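Local coordinates for protein PtLCIB4 H88A mutant (PDB 5B5Z) that binds zinc and, as a member of a family of beta-carbonic anhydrases, in its unmutated form probably interconverts carbon dioxide and bicarbonate, at residues 27-38 with 253-261; 107-118 with 237-248. All coordinates share one frame; numbering follows the deposited sequence.

How the contacts relate
Starting from the N terminus, residues 27-38 supply a short strand and the first turns of a helix, and meet 253-261, 215 residues later in the chain, so contact 1 closes a very long loop. Strand 107-117 comes next and is paired in contact 2 by 237-248 after a long connection that includes several helices. The smaller loop lies wholly within the larger, and the two do not cross. They meet where the neighbouring antiparallel strands 238-247 and 255-264 join, with Phe255 O 2.8 Å from Ile246 N. Contact 1 thus pairs strand 29-30 with strand 255-264 and packs helix 31-43 against the sheet, while contact 2 runs through its centre and carries zinc ligand His115.

Contact 1 (27-38 with 253-261)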
# COMPACT_ATOMS: atom_id res chain seq x y z
N ASP A 27 0.17 3.60 27.75
CA ASP A 27 -0.77 4.55 27.17
C ASP A 27 -1.44 4.01 25.91
O ASP A 27 -2.15 4.75 25.24
CB ASP A 27 -0.07 5.89 26.86
CG ASP A 27 1.18 5.73 26.00
OD1 ASP A 27 1.80 4.65 25.98
OD2 ASP A 27 1.60 6.74 25.38
N ALA A 28 -1.23 2.74 25.59
CA ALA A 28 -1.83 2.16 24.38
C ALA A 28 -3.35 2.27 24.36
O ALA A 28 -4.00 2.09 25.39
CB ALA A 28 -1.42 0.71 24.23
N LEU A 29 -3.91 2.59 23.19
CA LEU A 29 -5.35 2.65 22.98
C LEU A 29 -5.83 1.49 22.11
O LEU A 29 -5.10 1.07 21.22
CB LEU A 29 -5.75 3.97 22.31
CG LEU A 29 -5.36 5.26 23.03
CD1 LEU A 29 -5.72 6.48 22.18
CD2 LEU A 29 -6.04 5.32 24.39
N THR A 30 -7.05 1.00 22.31
CA THR A 30 -7.62 0.09 21.33
C THR A 30 -7.88 0.85 20.03
O THR A 30 -8.01 2.07 20.04
CB THR A 30 -8.94 -0.53 21.79
OG1 THR A 30 -9.92 0.50 21.90
CG2 THR A 30 -8.78 -1.24 23.13
N ASN A 31 -7.96 0.13 18.91
CA ASN A 31 -8.29 0.79 17.65
C ASN A 31 -9.54 1.65 17.78
O ASN A 31 -9.57 2.79 17.31
CB ASN A 31 -8.49 -0.23 16.55
CG ASN A 31 -7.18 -0.66 15.91
OD1 ASN A 31 -6.12 -0.56 16.53
ND2 ASN A 31 -7.26 -1.12 14.66
N ALA A 32 -10.56 1.12 18.45
CA ALA A 32 -11.81 1.85 18.60
C ALA A 32 -11.61 3.13 19.41
O ALA A 32 -12.11 4.20 19.04
CB ALA A 32 -12.87 0.95 19.25
N GLU A 33 -10.87 3.04 20.51
CA GLU A 33 -10.55 4.21 21.31
C GLU A 33 -9.78 5.25 20.51
O GLU A 33 -10.02 6.44 20.63
CB GLU A 33 -9.75 3.82 22.55
CG GLU A 33 -10.59 3.08 23.61
CD GLU A 33 -9.75 2.37 24.67
OE1 GLU A 33 -8.50 2.32 24.54
OE2 GLU A 33 -10.34 1.85 25.64
N LEU A 34 -8.83 4.79 19.71
CA LEU A 34 -8.03 5.69 18.89
C LEU A 34 -8.88 6.47 17.88
O LEU A 34 -8.80 7.69 17.77
CB LEU A 34 -6.95 4.90 18.15
CG LEU A 34 -6.13 5.71 17.14
CD1 LEU A 34 -5.20 6.67 17.87
CD2 LEU A 34 -5.35 4.77 16.22
N VAL A 35 -9.69 5.74 17.12
CA VAL A 35 -10.48 6.39 16.08
C VAL A 35 -11.49 7.35 16.71
O VAL A 35 -11.68 8.46 16.21
CB VAL A 35 -11.18 5.35 15.21
CG1 VAL A 35 -12.14 6.03 14.22
CG2 VAL A 35 -10.12 4.55 14.45
N ALA A 36 -12.10 6.94 17.81
CA ALA A 36 -13.04 7.81 18.52
C ALA A 36 -12.36 9.09 18.99
O ALA A 36 -12.87 10.20 18.77
CB ALA A 36 -13.65 7.07 19.70
N MET A 37 -11.19 8.95 19.60
CA MET A 37 -10.45 10.09 20.12
C MET A 37 -10.00 11.04 19.02
O MET A 37 -10.16 12.25 19.12
CB MET A 37 -9.24 9.61 20.93
CG MET A 37 -8.46 10.75 21.51
SD MET A 37 -6.78 10.33 21.99
CE MET A 37 -5.97 10.12 20.39
N VAL A 38 -9.44 10.49 17.94
CA VAL A 38 -8.91 11.33 16.88
C VAL A 38 -10.05 12.07 16.15
O VAL A 38 -9.95 13.26 15.87
CB VAL A 38 -8.08 10.51 15.87
CG1 VAL A 38 -7.75 11.34 14.65
CG2 VAL A 38 -6.80 10.00 16.54
N SER A 253 -8.78 -7.04 20.45
CA SER A 253 -8.57 -5.79 19.73
C SER A 253 -7.09 -5.54 19.47
O SER A 253 -6.23 -5.92 20.27
CB SER A 253 -9.15 -4.60 20.50
OG SER A 253 -9.00 -3.39 19.75
N ASP A 254 -6.79 -4.90 18.35
CA ASP A 254 -5.46 -4.35 18.13
C ASP A 254 -5.32 -3.08 18.95
O ASP A 254 -6.32 -2.50 19.37
CB ASP A 254 -5.23 -4.06 16.65
CG ASP A 254 -4.74 -5.26 15.87
OD1 ASP A 254 -4.65 -6.39 16.42
OD2 ASP A 254 -4.46 -5.08 14.66
N PHE A 255 -4.09 -2.64 19.15
CA PHE A 255 -3.83 -1.42 19.90
C PHE A 255 -2.94 -0.48 19.10
O PHE A 255 -2.31 -0.86 18.11
CB PHE A 255 -3.16 -1.74 21.25
CG PHE A 255 -4.09 -2.37 22.26
CD1 PHE A 255 -4.48 -3.69 22.13
CD2 PHE A 255 -4.60 -1.62 23.31
CE1 PHE A 255 -5.36 -4.27 23.05
CE2 PHE A 255 -5.47 -2.19 24.24
CZ PHE A 255 -5.85 -3.51 24.10
N PHE A 256 -2.90 0.77 19.55
CA PHE A 256 -2.04 1.77 18.96
C PHE A 256 -1.48 2.66 20.06
O PHE A 256 -2.20 3.09 20.95
CB PHE A 256 -2.82 2.60 17.92
CG PHE A 256 -1.93 3.42 16.99
CD1 PHE A 256 -1.56 4.73 17.32
CD2 PHE A 256 -1.50 2.89 15.78
CE1 PHE A 256 -0.76 5.48 16.46
CE2 PHE A 256 -0.70 3.64 14.91
CZ PHE A 256 -0.33 4.94 15.25
N VAL A 257 -0.17 2.90 19.98
CA VAL A 257 0.51 3.82 20.88
C VAL A 257 0.74 5.14 20.18
O VAL A 257 1.58 5.22 19.30
CB VAL A 257 1.87 3.24 21.32
CG1 VAL A 257 2.51 4.12 22.43
CG2 VAL A 257 1.72 1.79 21.75
N VAL A 258 0.00 6.18 20.57
CA VAL A 258 0.16 7.49 19.95
C VAL A 258 1.42 8.21 20.42
O VAL A 258 1.57 8.47 21.62
CB VAL A 258 -1.04 8.41 20.22
CG1 VAL A 258 -0.85 9.73 19.52
CG2 VAL A 258 -2.30 7.75 19.75
N ARG A 259 2.29 8.54 19.49
CA ARG A 259 3.51 9.27 19.80
C ARG A 259 3.45 10.72 19.28
O ARG A 259 4.10 11.62 19.82
CB ARG A 259 4.71 8.54 19.21
CG ARG A 259 5.07 7.25 19.91
CD ARG A 259 5.75 7.54 21.24
NE ARG A 259 6.89 6.65 21.45
CZ ARG A 259 6.87 5.61 22.27
NH1 ARG A 259 5.77 5.34 22.95
NH2 ARG A 259 7.93 4.84 22.40
N ARG A 260 2.67 10.93 18.22
CA ARG A 260 2.49 12.24 17.59
C ARG A 260 1.02 12.42 17.23
O ARG A 260 0.40 11.51 16.66
CB ARG A 260 3.35 12.38 16.32
N PHE A 261 0.45 13.56 17.59
CA PHE A 261 -0.90 13.90 17.16
C PHE A 261 -0.95 15.42 17.08
O PHE A 261 -0.98 16.09 18.11
CB PHE A 261 -1.94 13.35 18.13
CG PHE A 261 -3.36 13.60 17.70
CD1 PHE A 261 -3.67 13.88 16.38
CD2 PHE A 261 -4.38 13.56 18.63
CE1 PHE A 261 -4.98 14.11 16.00
CE2 PHE A 261 -5.70 13.80 18.26
CZ PHE A 261 -6.00 14.06 16.94
O HOH W 1 -1.64 6.27 22.98
O HOH W 2 0.04 8.39 24.02
O HOH W 3 4.42 4.15 25.21
O HOH W 4 -3.61 -0.66 15.69
O HOH W 5 -4.59 -2.46 13.72
O HOH W 6 -11.02 -1.78 18.90
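Leu29 and Phe256 form the hydrogen-bonded pair of a short antiparallel strand contact. Leu29 N reaches Phe256 O at 2.9 Å, almost straight with an N-H...O angle of 177°, and Phe256 N returns a bond of 2.8 Å to Leu29 O. Two residues further along, Asn31 N donates to Asp254 O at 3.1 Å from above the carbonyl plane. That oxygen is gripped twice, since Ser253 OG also donates to it, at 2.8 Å, in the carbonyl plane and on a lone pair. The Asn31 amide is equally well supplied: water joins its OD1 to Phe255 O, and ND2 bonds Asp70 and a second water that reaches Asp254 OD2. Asp254 OD1 and OD2 accept from Thr248 N and Asn247 ND2. Where the strands part, single waters bridge Asp27 O to Val258 N and Asp27 OD2 to Val258 O. Thr30 CG2 lies 3.6 Å from Phe255 CE2, and Ala28 CB also leans on this ring; an alanine in place of Phe255 would probably strip Thr30 CG2 of its aromatic neighbour, leave Ala28 CB only Val257 CG2 as apolar partner across the contact, and open a gap beside Ile246. Leu34, with CG anti to the backbone N (chi1 174°), brings CD1 to 3.6 Å from Val258 CG2 and CD2 onto Phe256 CB. The axis of helix segment 31-38 makes 46° with that of strand 255-258. Thr30 OG1 accepts from Glu33 N and Glu33 OE1 from Thr30 N, each at 3.0 Å: the reciprocal bonds of a capping box, by which a short strand passes directly into a helix packed on the mixed sheet.

Contact 2 (107-118 with 237-248); sequences SCLLIYGSHVGV and QIAVVGGIQINT. With ZN (zinc ion), chain C.
Tyr112 lays one face of its ring over Gly242, whose CA is 3.7 Å from the ring centroid and only 15° off the normal, a CH-pi contact. With chi1 at 73°, CG sits between the backbone N and the carbonyl carbon, which swings the ring across the neighbouring strand and brings Val240 CG1 to its edge, 3.5 Å from Tyr112 CE1. Packing is tightest here: a beta carbon on Gly242 would run into the ring, and one on Gly113 into Gly243 O. Around these glycines the strand bonding slackens, and Ser114 N to Gly243 O is weak, at 3.2 Å. The pairing is otherwise regular and parallel, Cys108 facing Ile238 through to Gly117 facing Asn247, and the long connection between the strands contains helices and, in its modelled part, no further strand: a beta-alpha-beta crossover at the heart of the sheet. Near the C-terminal end of strand 107-117, His115 NE2 binds zinc at 2.1 Å, with Cys59, Cys139 and a water completing the site, as in beta-carbonic anhydrases. The opposite ring nitrogen, His115 ND1, donates to Asn247 OD1 at 2.7 Å, close to the ring plane, while Asn247 ND2 is held by Asp254; together with the zinc bond, this second shell probably fixes the rotation of the imidazole, whose plane stands 62° from the amide. Beside it, a water bridges the backbone Gly113 O and Gln245 OE1. The solvent side lies at Ser107 and Gln237, both partly exposed, where Gln237 N donates to Ser107 OG at 3.0 Å and Gln237 OE1 turns to Tyr47.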
# COMPACT_ATOMS: atom_id res chain seq x y z
N SER A 107 -8.78 19.19 4.06
CA SER A 107 -7.50 18.86 4.66
C SER A 107 -7.19 17.38 4.52
O SER A 107 -8.03 16.61 4.08
CB SER A 107 -7.49 19.25 6.14
OG SER A 107 -7.54 20.65 6.29
N CYS A 108 -5.96 17.01 4.89
CA CYS A 108 -5.54 15.62 4.92
C CYS A 108 -5.35 15.14 6.36
O CYS A 108 -5.00 15.91 7.26
CB CYS A 108 -4.24 15.43 4.14
SG CYS A 108 -3.48 13.77 4.31
N LEU A 109 -5.60 13.85 6.57
CA LEU A 109 -5.25 13.19 7.82
C LEU A 109 -4.32 12.04 7.49
O LEU A 109 -4.72 11.12 6.79
CB LEU A 109 -6.49 12.67 8.54
CG LEU A 109 -6.21 11.69 9.69
CD1 LEU A 109 -5.35 12.30 10.79
CD2 LEU A 109 -7.54 11.17 10.24
N LEU A 110 -3.07 12.13 7.95
CA LEU A 110 -2.08 11.07 7.76
C LEU A 110 -1.90 10.23 9.02
O LEU A 110 -1.63 10.77 10.08
CB LEU A 110 -0.73 11.67 7.35
CG LEU A 110 0.43 10.69 7.22
CD1 LEU A 110 0.24 9.78 6.02
CD2 LEU A 110 1.73 11.46 7.12
N ILE A 111 -2.10 8.92 8.88
CA ILE A 111 -1.85 7.96 9.96
C ILE A 111 -0.61 7.15 9.61
O ILE A 111 -0.60 6.48 8.58
CB ILE A 111 -3.03 6.96 10.17
CG1 ILE A 111 -4.40 7.66 10.11
CG2 ILE A 111 -2.84 6.13 11.45
CD1 ILE A 111 -4.66 8.62 11.26
N TYR A 112 0.43 7.19 10.43
CA TYR A 112 1.63 6.40 10.13
C TYR A 112 2.14 5.71 11.36
O TYR A 112 1.86 6.12 12.48
CB TYR A 112 2.74 7.28 9.53
CG TYR A 112 3.46 8.21 10.49
CD1 TYR A 112 3.00 9.50 10.73
CD2 TYR A 112 4.64 7.81 11.10
CE1 TYR A 112 3.67 10.36 11.61
CE2 TYR A 112 5.32 8.66 11.98
CZ TYR A 112 4.83 9.92 12.23
OH TYR A 112 5.52 10.77 13.10
N GLY A 113 2.92 4.67 11.15
CA GLY A 113 3.53 4.01 12.28
C GLY A 113 4.26 2.76 11.92
O GLY A 113 4.08 2.17 10.85
N SER A 114 5.08 2.34 12.87
CA SER A 114 5.63 1.01 12.84
C SER A 114 4.59 0.04 13.36
O SER A 114 3.52 0.43 13.79
CB SER A 114 6.87 0.94 13.72
OG SER A 114 6.51 1.25 15.07
N HIS A 115 4.89 -1.25 13.32
CA HIS A 115 3.99 -2.19 13.99
C HIS A 115 4.77 -3.36 14.59
O HIS A 115 5.94 -3.57 14.27
CB HIS A 115 2.88 -2.70 13.04
CG HIS A 115 3.34 -3.71 12.04
ND1 HIS A 115 2.81 -4.98 11.97
CD2 HIS A 115 4.26 -3.63 11.05
CE1 HIS A 115 3.41 -5.65 10.99
NE2 HIS A 115 4.27 -4.84 10.40
N VAL A 116 4.10 -4.11 15.45
CA VAL A 116 4.73 -5.23 16.13
C VAL A 116 3.66 -6.21 16.57
O VAL A 116 2.59 -5.79 17.01
CB VAL A 116 5.58 -4.76 17.33
CG1 VAL A 116 4.72 -4.01 18.35
CG2 VAL A 116 6.30 -5.94 17.96
N GLY A 117 3.93 -7.50 16.43
CA GLY A 117 3.03 -8.53 16.90
C GLY A 117 3.28 -8.86 18.36
O GLY A 117 4.40 -8.76 18.85
N VAL A 118 2.22 -9.21 19.07
CA VAL A 118 2.37 -9.73 20.42
C VAL A 118 1.49 -10.98 20.50
O VAL A 118 0.35 -10.96 20.04
CB VAL A 118 2.02 -8.69 21.50
CG1 VAL A 118 0.57 -8.22 21.38
CG2 VAL A 118 2.31 -9.27 22.90
N GLN A 237 -4.91 22.01 5.66
CA GLN A 237 -4.01 21.56 6.70
C GLN A 237 -3.63 20.11 6.50
O GLN A 237 -4.24 19.42 5.69
CB GLN A 237 -4.65 21.72 8.08
CG GLN A 237 -4.99 23.14 8.45
CD GLN A 237 -5.79 23.21 9.73
OE1 GLN A 237 -6.52 22.27 10.07
NE2 GLN A 237 -5.66 24.32 10.45
N ILE A 238 -2.64 19.67 7.26
CA ILE A 238 -2.33 18.26 7.40
C ILE A 238 -2.36 17.89 8.87
O ILE A 238 -1.60 18.43 9.67
CB ILE A 238 -0.94 17.89 6.85
CG1 ILE A 238 -0.70 18.54 5.49
CG2 ILE A 238 -0.79 16.37 6.80
CD1 ILE A 238 0.75 18.66 5.13
N ALA A 239 -3.26 16.99 9.23
CA ALA A 239 -3.31 16.44 10.57
C ALA A 239 -2.52 15.15 10.52
O ALA A 239 -2.58 14.43 9.53
CB ALA A 239 -4.74 16.19 11.02
N VAL A 240 -1.79 14.88 11.59
CA VAL A 240 -0.86 13.77 11.61
C VAL A 240 -1.07 12.95 12.86
O VAL A 240 -1.11 13.51 13.97
CB VAL A 240 0.60 14.27 11.59
CG1 VAL A 240 1.57 13.12 11.73
CG2 VAL A 240 0.88 15.08 10.32
N VAL A 241 -1.24 11.63 12.71
CA VAL A 241 -1.19 10.72 13.85
C VAL A 241 -0.07 9.71 13.62
O VAL A 241 -0.09 8.99 12.63
CB VAL A 241 -2.51 9.97 14.03
CG1 VAL A 241 -2.40 8.97 15.16
CG2 VAL A 241 -3.63 10.97 14.31
N GLY A 242 0.92 9.66 14.51
CA GLY A 242 2.01 8.72 14.34
C GLY A 242 2.24 7.92 15.59
O GLY A 242 2.02 8.39 16.70
N GLY A 243 2.64 6.68 15.42
CA GLY A 243 2.94 5.86 16.59
C GLY A 243 3.28 4.43 16.25
O GLY A 243 3.88 4.13 15.21
N ILE A 244 2.88 3.54 17.15
CA ILE A 244 3.20 2.12 17.06
C ILE A 244 1.93 1.29 17.09
O ILE A 244 1.16 1.34 18.04
CB ILE A 244 4.12 1.67 18.23
CG1 ILE A 244 5.40 2.52 18.22
CG2 ILE A 244 4.40 0.17 18.10
CD1 ILE A 244 6.23 2.36 19.45
N GLN A 245 1.71 0.55 16.00
CA GLN A 245 0.59 -0.33 15.85
C GLN A 245 0.91 -1.68 16.51
O GLN A 245 1.94 -2.28 16.23
CB GLN A 245 0.30 -0.46 14.35
CG GLN A 245 -0.78 -1.39 13.94
CD GLN A 245 -1.03 -1.29 12.44
OE1 GLN A 245 -0.15 -0.85 11.67
NE2 GLN A 245 -2.22 -1.68 12.03
N ILE A 246 0.03 -2.14 17.40
CA ILE A 246 0.27 -3.40 18.08
C ILE A 246 -0.74 -4.45 17.62
O ILE A 246 -1.94 -4.31 17.85
CB ILE A 246 0.22 -3.23 19.61
CG1 ILE A 246 1.31 -2.24 20.04
CG2 ILE A 246 0.39 -4.57 20.32
CD1 ILE A 246 1.31 -1.94 21.55
N ASN A 247 -0.24 -5.47 16.93
CA ASN A 247 -1.10 -6.49 16.35
C ASN A 247 -1.23 -7.68 17.30
O ASN A 247 -0.25 -8.35 17.61
CB ASN A 247 -0.55 -6.92 15.00
CG ASN A 247 -0.38 -5.76 14.05
OD1 ASN A 247 0.71 -5.50 13.55
ND2 ASN A 247 -1.45 -5.03 13.85
N THR A 248 -2.46 -7.94 17.72
CA THR A 248 -2.74 -8.94 18.75
C THR A 248 -3.46 -10.15 18.15
O THR A 248 -3.92 -10.09 17.01
CB THR A 248 -3.59 -8.32 19.85
OG1 THR A 248 -4.81 -7.86 19.26
CG2 THR A 248 -2.86 -7.14 20.51
ZN ZN C . 5.62 -5.24 8.87
O HOH W 7 2.69 -0.25 10.28
O HOH W 8 5.46 -7.14 8.73